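Long-range contacts in R-imine reductase (Streptomyces kanamyceticus, PDB 3ZGY), which catalyses the NADPH-dependent, R-selective reduction of an imine substrate: residues L92-D97 and R118-W123; T99-R104 and D125-D130; V107-G112 and V150-P155. One frame throughout, in Å; residues are numbered along the deposited sequence.

Contact 1: residues L92-D97 and R118-W123; sequences LLDPLD and RERAAW
A salt-bridge network over an indole ring joins helix 114-126 of the Rossmann-type domain to the type I turn L93-L96 that continues from helix 86-93: D94 lies in the turn, R120 and W123 on the helix. R120 meets D94 end-on with both terminal nitrogens, and both converge on a single oxygen. NH2 of R120 lies 2.8 Å from OD1 of D94 and meets that oxygen's syn lone pair, whereas NH1 of R120, 3.0 Å from the same OD1, arrives from above the carboxylate plane. The oxygen stays close to the guanidinium plane, although the two flat groups are turned 55° apart. On its other side R120 is held by E119, whose OE1 takes the NE hydrogen at 2.9 Å, so two carboxylates fix the rotation of one cation and probably keep it charged. Bends at chi2 and chi3 lay the guanidinium against the indole three residues on, with NH1 of R120 3.3 Å above the W123 ring, over its centre. W123 suits the place because its side chain, with CG anti to the backbone N (chi1 171°), spans the gap: its outer CH2 touches CB of L93 at 3.6 Å. The two side chains cross at about a right angle. OD2 of D94 is hydrogen-bonded to ND1 of H90, four residues back on helix 86-93. L93 and W123 both pack on L106 of strand 105-108, and R120 packs against Y86 and V89 of helix 86-93 and Y131 of strand 130-136.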
loop_
_atom_site.group_PDB
_atom_site.type_symbol
_atom_site.label_atom_id
_atom_site.label_comp_id
_atom_site.label_asym_id
_atom_site.label_seq_id
_atom_site.Cartn_x
_atom_site.Cartn_y
_atom_site.Cartn_z
ATOM N N LEU D 92 24.461 -20.653 16.037
ATOM C CA LEU D 92 25.771 -20.055 16.132
ATOM C C LEU D 92 26.076 -19.575 17.505
ATOM O O LEU D 92 27.227 -19.622 17.906
ATOM C CB LEU D 92 25.877 -18.875 15.180
ATOM C CG LEU D 92 25.705 -19.228 13.710
ATOM C CD1 LEU D 92 25.848 -17.968 12.888
ATOM C CD2 LEU D 92 26.739 -20.262 13.310
ATOM N N LEU D 93 25.077 -19.062 18.217
ATOM C CA LEU D 93 25.336 -18.398 19.483
ATOM C C LEU D 93 25.140 -19.297 20.745
ATOM O O LEU D 93 25.854 -19.141 21.710
ATOM C CB LEU D 93 24.453 -17.183 19.605
ATOM C CG LEU D 93 24.671 -16.089 18.567
ATOM C CD1 LEU D 93 23.890 -14.842 18.955
ATOM C CD2 LEU D 93 26.146 -15.767 18.401
ATOM N N ASP D 94 24.176 -20.224 20.724
ATOM C CA ASP D 94 23.886 -21.015 21.912
ATOM C C ASP D 94 25.117 -21.787 22.384
ATOM O O ASP D 94 25.388 -21.836 23.571
ATOM C CB ASP D 94 22.656 -21.924 21.707
ATOM C CG ASP D 94 21.309 -21.142 21.639
ATOM O OD1 ASP D 94 21.280 -19.958 21.991
ATOM O OD2 ASP D 94 20.254 -21.723 21.276
ATOM N N PRO D 95 25.898 -22.370 21.468
ATOM C CA PRO D 95 27.034 -23.154 21.946
ATOM C C PRO D 95 28.135 -22.367 22.603
ATOM O O PRO D 95 29.080 -22.969 23.039
ATOM C CB PRO D 95 27.583 -23.785 20.675
ATOM C CG PRO D 95 26.439 -23.824 19.735
ATOM C CD PRO D 95 25.650 -22.590 20.036
ATOM N N LEU D 96 28.056 -21.042 22.664
ATOM C CA LEU D 96 29.163 -20.250 23.212
ATOM C C LEU D 96 29.293 -20.432 24.714
ATOM O O LEU D 96 28.284 -20.559 25.382
ATOM C CB LEU D 96 28.950 -18.763 22.919
ATOM C CG LEU D 96 29.028 -18.291 21.473
ATOM C CD1 LEU D 96 28.756 -16.806 21.434
ATOM C CD2 LEU D 96 30.381 -18.586 20.849
ATOM N N ASP D 97 30.529 -20.429 25.227
ATOM C CA ASP D 97 30.777 -20.299 26.680
ATOM C C ASP D 97 29.945 -19.196 27.283
ATOM O O ASP D 97 29.719 -18.156 26.644
ATOM C CB ASP D 97 32.235 -19.911 27.038
ATOM C CG ASP D 97 33.203 -21.047 26.861
ATOM O OD1 ASP D 97 32.741 -22.186 26.614
ATOM O OD2 ASP D 97 34.434 -20.810 26.974
ATOM N N ARG D 118 12.069 -11.417 21.727
ATOM C CA ARG D 118 11.968 -11.362 23.160
ATOM C C ARG D 118 12.681 -12.535 23.827
ATOM O O ARG D 118 13.266 -12.350 24.870
ATOM C CB ARG D 118 10.532 -11.243 23.563
ATOM C CG ARG D 118 9.943 -9.916 23.092
ATOM C CD ARG D 118 8.448 -9.782 23.385
ATOM N NE ARG D 118 7.987 -8.435 23.081
ATOM C CZ ARG D 118 6.882 -8.138 22.397
ATOM N NH1 ARG D 118 6.060 -9.090 21.872
ATOM N NH2 ARG D 118 6.576 -6.868 22.216
ATOM N N GLU D 119 12.731 -13.687 23.186
ATOM C CA GLU D 119 13.495 -14.835 23.698
ATOM C C GLU D 119 14.980 -14.537 23.716
ATOM O O GLU D 119 15.660 -14.779 24.724
ATOM C CB GLU D 119 13.273 -16.077 22.859
ATOM C CG GLU D 119 13.857 -17.377 23.427
ATOM C CD GLU D 119 15.332 -17.597 23.097
ATOM O OE1 GLU D 119 15.770 -17.297 21.955
ATOM O OE2 GLU D 119 16.079 -18.037 24.017
ATOM N N ARG D 120 15.492 -13.994 22.615
ATOM C CA ARG D 120 16.915 -13.693 22.562
ATOM C C ARG D 120 17.311 -12.627 23.555
ATOM O O ARG D 120 18.348 -12.737 24.181
ATOM C CB ARG D 120 17.348 -13.244 21.169
ATOM C CG ARG D 120 17.465 -14.368 20.174
ATOM C CD ARG D 120 18.675 -15.219 20.398
ATOM N NE ARG D 120 18.393 -16.368 21.233
ATOM C CZ ARG D 120 19.295 -17.294 21.527
ATOM N NH1 ARG D 120 20.507 -17.191 21.061
ATOM N NH2 ARG D 120 18.978 -18.310 22.298
ATOM N N ALA D 121 16.468 -11.611 23.711
ATOM C CA ALA D 121 16.680 -10.646 24.778
ATOM C C ALA D 121 16.808 -11.315 26.141
ATOM O O ALA D 121 17.782 -11.056 26.851
ATOM C CB ALA D 121 15.573 -9.630 24.803
ATOM N N ALA D 122 15.871 -12.200 26.517
ATOM C CA ALA D 122 16.046 -12.939 27.779
ATOM C C ALA D 122 17.374 -13.741 27.828
ATOM O O ALA D 122 18.121 -13.729 28.805
ATOM C CB ALA D 122 14.866 -13.832 28.012
ATOM N N TRP D 123 17.692 -14.393 26.725
ATOM C CA TRP D 123 18.891 -15.217 26.636
ATOM C C TRP D 123 20.143 -14.395 26.760
ATOM O O TRP D 123 21.023 -14.704 27.546
ATOM C CB TRP D 123 18.892 -15.942 25.311
ATOM C CG TRP D 123 20.093 -16.624 24.997
ATOM C CD1 TRP D 123 20.380 -17.843 25.314
ATOM C CD2 TRP D 123 21.188 -16.131 24.212
ATOM N NE1 TRP D 123 21.608 -18.174 24.848
ATOM C CE2 TRP D 123 22.140 -17.132 24.176
ATOM C CE3 TRP D 123 21.435 -14.939 23.533
ATOM C CZ2 TRP D 123 23.311 -17.026 23.471
ATOM C CZ3 TRP D 123 22.620 -14.811 22.868
ATOM C CH2 TRP D 123 23.549 -15.848 22.842
#

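Contact 2: residues T99-R104 and D125-D130; sequences TALQGR and DGRGAD
Two direct backbone hydrogen bonds carry the contact between T99-R104 and D125-D130. The N-H of G103 points to O of G128 at 3.0 Å, nearly straight at 161°, and one residue on, O of R104 receives the N-H of D130, also at 3.0 Å but more bent at 138°. Both donors lie in the plane of the carbonyl they meet. A weaker CA-H...O contact, from CA of Q102 to O of G128 at 3.4 Å, supplements the first bond. Water supplies a third bridge, donating to O of R127 and accepting from N of L101. Apolar contact is modest: CB of L101 sits 4.0 Å from CB of A129, so the small alanine methyl lets the chains come close. The leucine's CD1 lies 4.3 Å from CG of R127, beside the arginine's aliphatic stem, and V73 of helix 69-75 touches the same leucine. Turns shape both chains. A type I turn over T99-Q102 leads into a type II turn over L101-R104, where G103 takes positive phi; G128 does so too, as the C-prime residue of the Schellman motif ending helix 114-126. Glycine adopts such angles readily. The motif turns the chain out of the helix into strand 130-136, and with D130 also bonded to the backbone of L106, the pairing runs on into the parallel strands 105-108 and 130-136, neighbours in a Rossmann-type sheet.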
loop_
_atom_site.group_PDB
_atom_site.type_symbol
_atom_site.label_atom_id
_atom_site.label_comp_id
_atom_site.label_asym_id
_atom_site.label_seq_id
_atom_site.Cartn_x
_atom_site.Cartn_y
_atom_site.Cartn_z
ATOM N N THR D 99 30.776 -17.159 29.494
ATOM C CA THR D 99 31.565 -15.924 29.667
ATOM C C THR D 99 31.681 -15.090 28.355
ATOM O O THR D 99 31.810 -13.876 28.415
ATOM C CB THR D 99 32.968 -16.209 30.245
ATOM O OG1 THR D 99 33.764 -16.913 29.279
ATOM C CG2 THR D 99 32.862 -17.035 31.537
ATOM N N ALA D 100 31.608 -15.739 27.195
ATOM C CA ALA D 100 31.920 -15.103 25.890
ATOM C C ALA D 100 31.254 -13.747 25.557
ATOM O O ALA D 100 31.878 -12.878 24.955
ATOM C CB ALA D 100 31.611 -16.085 24.777
ATOM N N LEU D 101 30.025 -13.548 25.987
ATOM C CA LEU D 101 29.316 -12.341 25.691
ATOM C C LEU D 101 29.295 -11.327 26.821
ATOM O O LEU D 101 28.799 -10.221 26.629
ATOM C CB LEU D 101 27.884 -12.674 25.262
ATOM C CG LEU D 101 27.722 -13.441 23.946
ATOM C CD1 LEU D 101 26.269 -13.837 23.766
ATOM C CD2 LEU D 101 28.158 -12.611 22.765
ATOM N N GLN D 102 29.830 -11.684 27.994
ATOM C CA GLN D 102 29.817 -10.777 29.148
ATOM C C GLN D 102 30.383 -9.416 28.788
ATOM O O GLN D 102 31.500 -9.289 28.269
ATOM C CB GLN D 102 30.602 -11.326 30.320
ATOM C CG GLN D 102 30.131 -12.689 30.751
ATOM C CD GLN D 102 30.244 -12.898 32.241
ATOM O OE1 GLN D 102 31.231 -13.452 32.725
ATOM N NE2 GLN D 102 29.231 -12.459 32.981
ATOM N N GLY D 103 29.576 -8.396 29.054
ATOM C CA GLY D 103 29.980 -7.028 28.841
ATOM C C GLY D 103 30.057 -6.646 27.373
ATOM O O GLY D 103 30.723 -5.701 27.032
ATOM N N ARG D 104 29.379 -7.384 26.503
ATOM C CA ARG D 104 29.343 -7.005 25.106
ATOM C C ARG D 104 27.947 -6.668 24.730
ATOM O O ARG D 104 27.006 -6.999 25.444
ATOM C CB ARG D 104 29.878 -8.102 24.207
ATOM C CG ARG D 104 31.114 -8.757 24.783
ATOM C CD ARG D 104 31.631 -9.817 23.870
ATOM N NE ARG D 104 32.828 -9.322 23.247
ATOM C CZ ARG D 104 34.037 -9.430 23.754
ATOM N NH1 ARG D 104 34.235 -10.039 24.881
ATOM N NH2 ARG D 104 35.073 -8.980 23.073
ATOM N N ASP D 125 20.395 -11.462 28.132
ATOM C CA ASP D 125 20.538 -11.010 29.474
ATOM C C ASP D 125 21.139 -12.090 30.411
ATOM O O ASP D 125 21.976 -11.808 31.236
ATOM C CB ASP D 125 19.214 -10.565 30.010
ATOM C CG ASP D 125 19.368 -9.959 31.339
ATOM O OD1 ASP D 125 19.817 -8.801 31.392
ATOM O OD2 ASP D 125 19.117 -10.671 32.339
ATOM N N GLY D 126 20.662 -13.316 30.319
ATOM C CA GLY D 126 21.223 -14.379 31.117
ATOM C C GLY D 126 22.712 -14.617 30.833
ATOM O O GLY D 126 23.370 -15.200 31.665
ATOM N N ARG D 127 23.191 -14.268 29.637
ATOM C CA ARG D 127 24.547 -14.403 29.252
ATOM C C ARG D 127 25.387 -13.100 29.571
ATOM O O ARG D 127 26.566 -12.992 29.165
ATOM C CB ARG D 127 24.609 -14.564 27.755
ATOM C CG ARG D 127 24.582 -15.917 27.096
ATOM C CD ARG D 127 24.673 -17.103 27.970
ATOM N NE ARG D 127 24.327 -18.278 27.148
ATOM C CZ ARG D 127 25.121 -18.827 26.233
ATOM N NH1 ARG D 127 26.359 -18.337 25.989
ATOM N NH2 ARG D 127 24.677 -19.869 25.559
ATOM N N GLY D 128 24.793 -12.146 30.296
ATOM C CA GLY D 128 25.425 -10.872 30.632
ATOM C C GLY D 128 25.777 -9.935 29.487
ATOM O O GLY D 128 26.774 -9.212 29.517
ATOM N N ALA D 129 24.917 -9.888 28.497
ATOM C CA ALA D 129 25.129 -9.009 27.396
ATOM C C ALA D 129 23.982 -8.038 27.300
ATOM O O ALA D 129 22.889 -8.316 27.734
ATOM C CB ALA D 129 25.251 -9.796 26.127
ATOM N N ASP D 130 24.281 -6.860 26.777
ATOM C CA ASP D 130 23.275 -5.974 26.300
ATOM C C ASP D 130 22.815 -6.471 24.913
ATOM O O ASP D 130 23.595 -7.036 24.150
ATOM C CB ASP D 130 23.890 -4.618 26.187
ATOM C CG ASP D 130 24.077 -3.978 27.510
ATOM O OD1 ASP D 130 23.050 -3.496 28.101
ATOM O OD2 ASP D 130 25.247 -3.895 27.937
HETATM O O HOH W 1 28.205 -14.899 27.725
#

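Contact 3: residues V107-G112 and V150-P155; sequences VNLTSG and VLLSGP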
loop_
_atom_site.group_PDB
_atom_site.type_symbol
_atom_site.label_atom_id
_atom_site.label_comp_id
_atom_site.label_asym_id
_atom_site.label_seq_id
_atom_site.Cartn_x
_atom_site.Cartn_y
_atom_site.Cartn_z
ATOM N N VAL D 107 23.895 -6.987 18.714
ATOM C CA VAL D 107 22.833 -6.376 17.875
ATOM C C VAL D 107 22.396 -7.375 16.798
ATOM O O VAL D 107 23.200 -7.812 15.971
ATOM C CB VAL D 107 23.345 -5.118 17.203
ATOM C CG1 VAL D 107 22.279 -4.563 16.303
ATOM C CG2 VAL D 107 23.736 -4.096 18.234
ATOM N N ASN D 108 21.154 -7.781 16.851
ATOM C CA ASN D 108 20.712 -8.887 16.019
ATOM C C ASN D 108 19.751 -8.407 14.973
ATOM O O ASN D 108 18.582 -8.150 15.243
ATOM C CB ASN D 108 20.059 -9.937 16.864
ATOM C CG ASN D 108 19.635 -11.153 16.075
ATOM O OD1 ASN D 108 19.979 -11.341 14.899
ATOM N ND2 ASN D 108 18.858 -11.997 16.724
ATOM N N LEU D 109 20.275 -8.223 13.772
ATOM C CA LEU D 109 19.509 -7.617 12.694
ATOM C C LEU D 109 18.843 -8.671 11.789
ATOM O O LEU D 109 18.255 -8.316 10.761
ATOM C CB LEU D 109 20.424 -6.700 11.886
ATOM C CG LEU D 109 21.055 -5.545 12.656
ATOM C CD1 LEU D 109 21.916 -4.745 11.733
ATOM C CD2 LEU D 109 20.005 -4.661 13.286
ATOM N N THR D 110 18.929 -9.946 12.184
ATOM C CA THR D 110 18.150 -11.012 11.590
ATOM C C THR D 110 16.674 -10.751 11.709
ATOM O O THR D 110 16.187 -10.262 12.724
ATOM C CB THR D 110 18.449 -12.343 12.285
ATOM O OG1 THR D 110 19.859 -12.526 12.330
ATOM C CG2 THR D 110 17.860 -13.488 11.554
ATOM N N SER D 111 15.949 -11.071 10.642
ATOM C CA SER D 111 14.471 -10.976 10.627
ATOM C C SER D 111 13.815 -12.142 11.340
ATOM O O SER D 111 14.191 -13.271 11.143
ATOM C CB SER D 111 13.949 -10.973 9.196
ATOM O OG SER D 111 14.210 -9.738 8.617
ATOM N N GLY D 112 12.819 -11.858 12.154
ATOM C CA GLY D 112 12.054 -12.897 12.844
ATOM C C GLY D 112 10.819 -12.355 13.538
ATOM O O GLY D 112 10.460 -11.230 13.364
ATOM N N VAL D 150 17.003 0.943 9.016
ATOM C CA VAL D 150 17.411 -0.104 9.946
ATOM C C VAL D 150 16.797 0.228 11.235
ATOM O O VAL D 150 17.061 1.287 11.778
ATOM C CB VAL D 150 18.913 -0.124 10.112
ATOM C CG1 VAL D 150 19.267 -1.215 11.073
ATOM C CG2 VAL D 150 19.575 -0.362 8.775
ATOM N N LEU D 151 15.904 -0.631 11.694
ATOM C CA LEU D 151 15.156 -0.390 12.944
ATOM C C LEU D 151 15.817 -1.110 14.096
ATOM O O LEU D 151 16.393 -2.187 13.915
ATOM C CB LEU D 151 13.746 -0.865 12.790
ATOM C CG LEU D 151 13.036 -0.318 11.545
ATOM C CD1 LEU D 151 11.667 -0.950 11.431
ATOM C CD2 LEU D 151 12.908 1.188 11.575
ATOM N N LEU D 152 15.818 -0.482 15.255
ATOM C CA LEU D 152 16.494 -1.057 16.415
ATOM C C LEU D 152 15.591 -0.890 17.617
ATOM O O LEU D 152 14.947 0.134 17.748
ATOM C CB LEU D 152 17.804 -0.321 16.658
ATOM C CG LEU D 152 18.870 -0.433 15.581
ATOM C CD1 LEU D 152 20.021 0.468 15.902
ATOM C CD2 LEU D 152 19.409 -1.831 15.448
ATOM N N SER D 153 15.554 -1.873 18.498
ATOM C CA SER D 153 14.740 -1.758 19.684
ATOM C C SER D 153 15.413 -2.514 20.792
ATOM O O SER D 153 16.203 -3.453 20.549
ATOM C CB SER D 153 13.329 -2.287 19.427
ATOM O OG SER D 153 13.389 -3.624 18.906
ATOM N N GLY D 154 15.137 -2.098 22.031
ATOM C CA GLY D 154 16.003 -2.491 23.174
ATOM C C GLY D 154 16.324 -1.326 24.069
ATOM O O GLY D 154 15.951 -0.180 23.794
ATOM N N PRO D 155 16.997 -1.597 25.173
ATOM C CA PRO D 155 17.141 -0.507 26.129
ATOM C C PRO D 155 18.153 0.538 25.648
ATOM O O PRO D 155 19.150 0.181 25.025
ATOM C CB PRO D 155 17.617 -1.223 27.377
ATOM C CG PRO D 155 18.316 -2.422 26.865
ATOM C CD PRO D 155 17.443 -2.866 25.735
#
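In the Rossmann-type sheet, strand 130-136 lies between strands 105-108 and 150-153, and the side chain of L109, just past the end of strand 105-108, reaches toward strand 150-153. Its CB points toward V150-P155, with CG beside the backbone N (chi1 -60°). At CG the nearest company is its own segment, CG1 of V107, 4.0 Å away. CD1 of L109 lies 4.5 Å from CG1 of V150. CD2 of L109 does most of the touching, tip to tip: CD2 of L152 is 3.6 Å away and CG1 of V150 4.2 Å. L152 crosses L109 obliquely, and the two leucines, each reaching in from its own side, are long enough to meet across the intervening strand. The beta-branched V107 and V150 suit strand positions and offer their CG1 methyls, V150 to CD2 of L109 and V107 to CD2 of L152 at 4.1 Å. Close by, S111 belongs to the NADP(+) site, and N108 shapes the way to it with an Asx turn, in which OD1 of N108 accepts from N of T110 at 3.2 Å, from above the carbonyl plane; the same OD1 also accepts from OG1 of T110 at 2.8 Å, in that plane.

From the N terminus the chain runs through the first segments of all three contacts before any closes, so their segments alternate and every pair crosses; none nests. Contact 1 closes first, when helix 114-126 returns to the turn after helix 86-93, tying the two together, and contact 2 follows as that helix gives way to strand 130-136 beside the loop before strand 105-108. Contact 3 closes last, joining strands 105-108 and 150-153 across the strand between them. Contacts 1 and 2 touch: R127 reaches back through NH2 to O of D94, and CD1 of L101 packs on CH2 of W123. Contact 3 touches neither, its centre about 14 Å from that of contact 1.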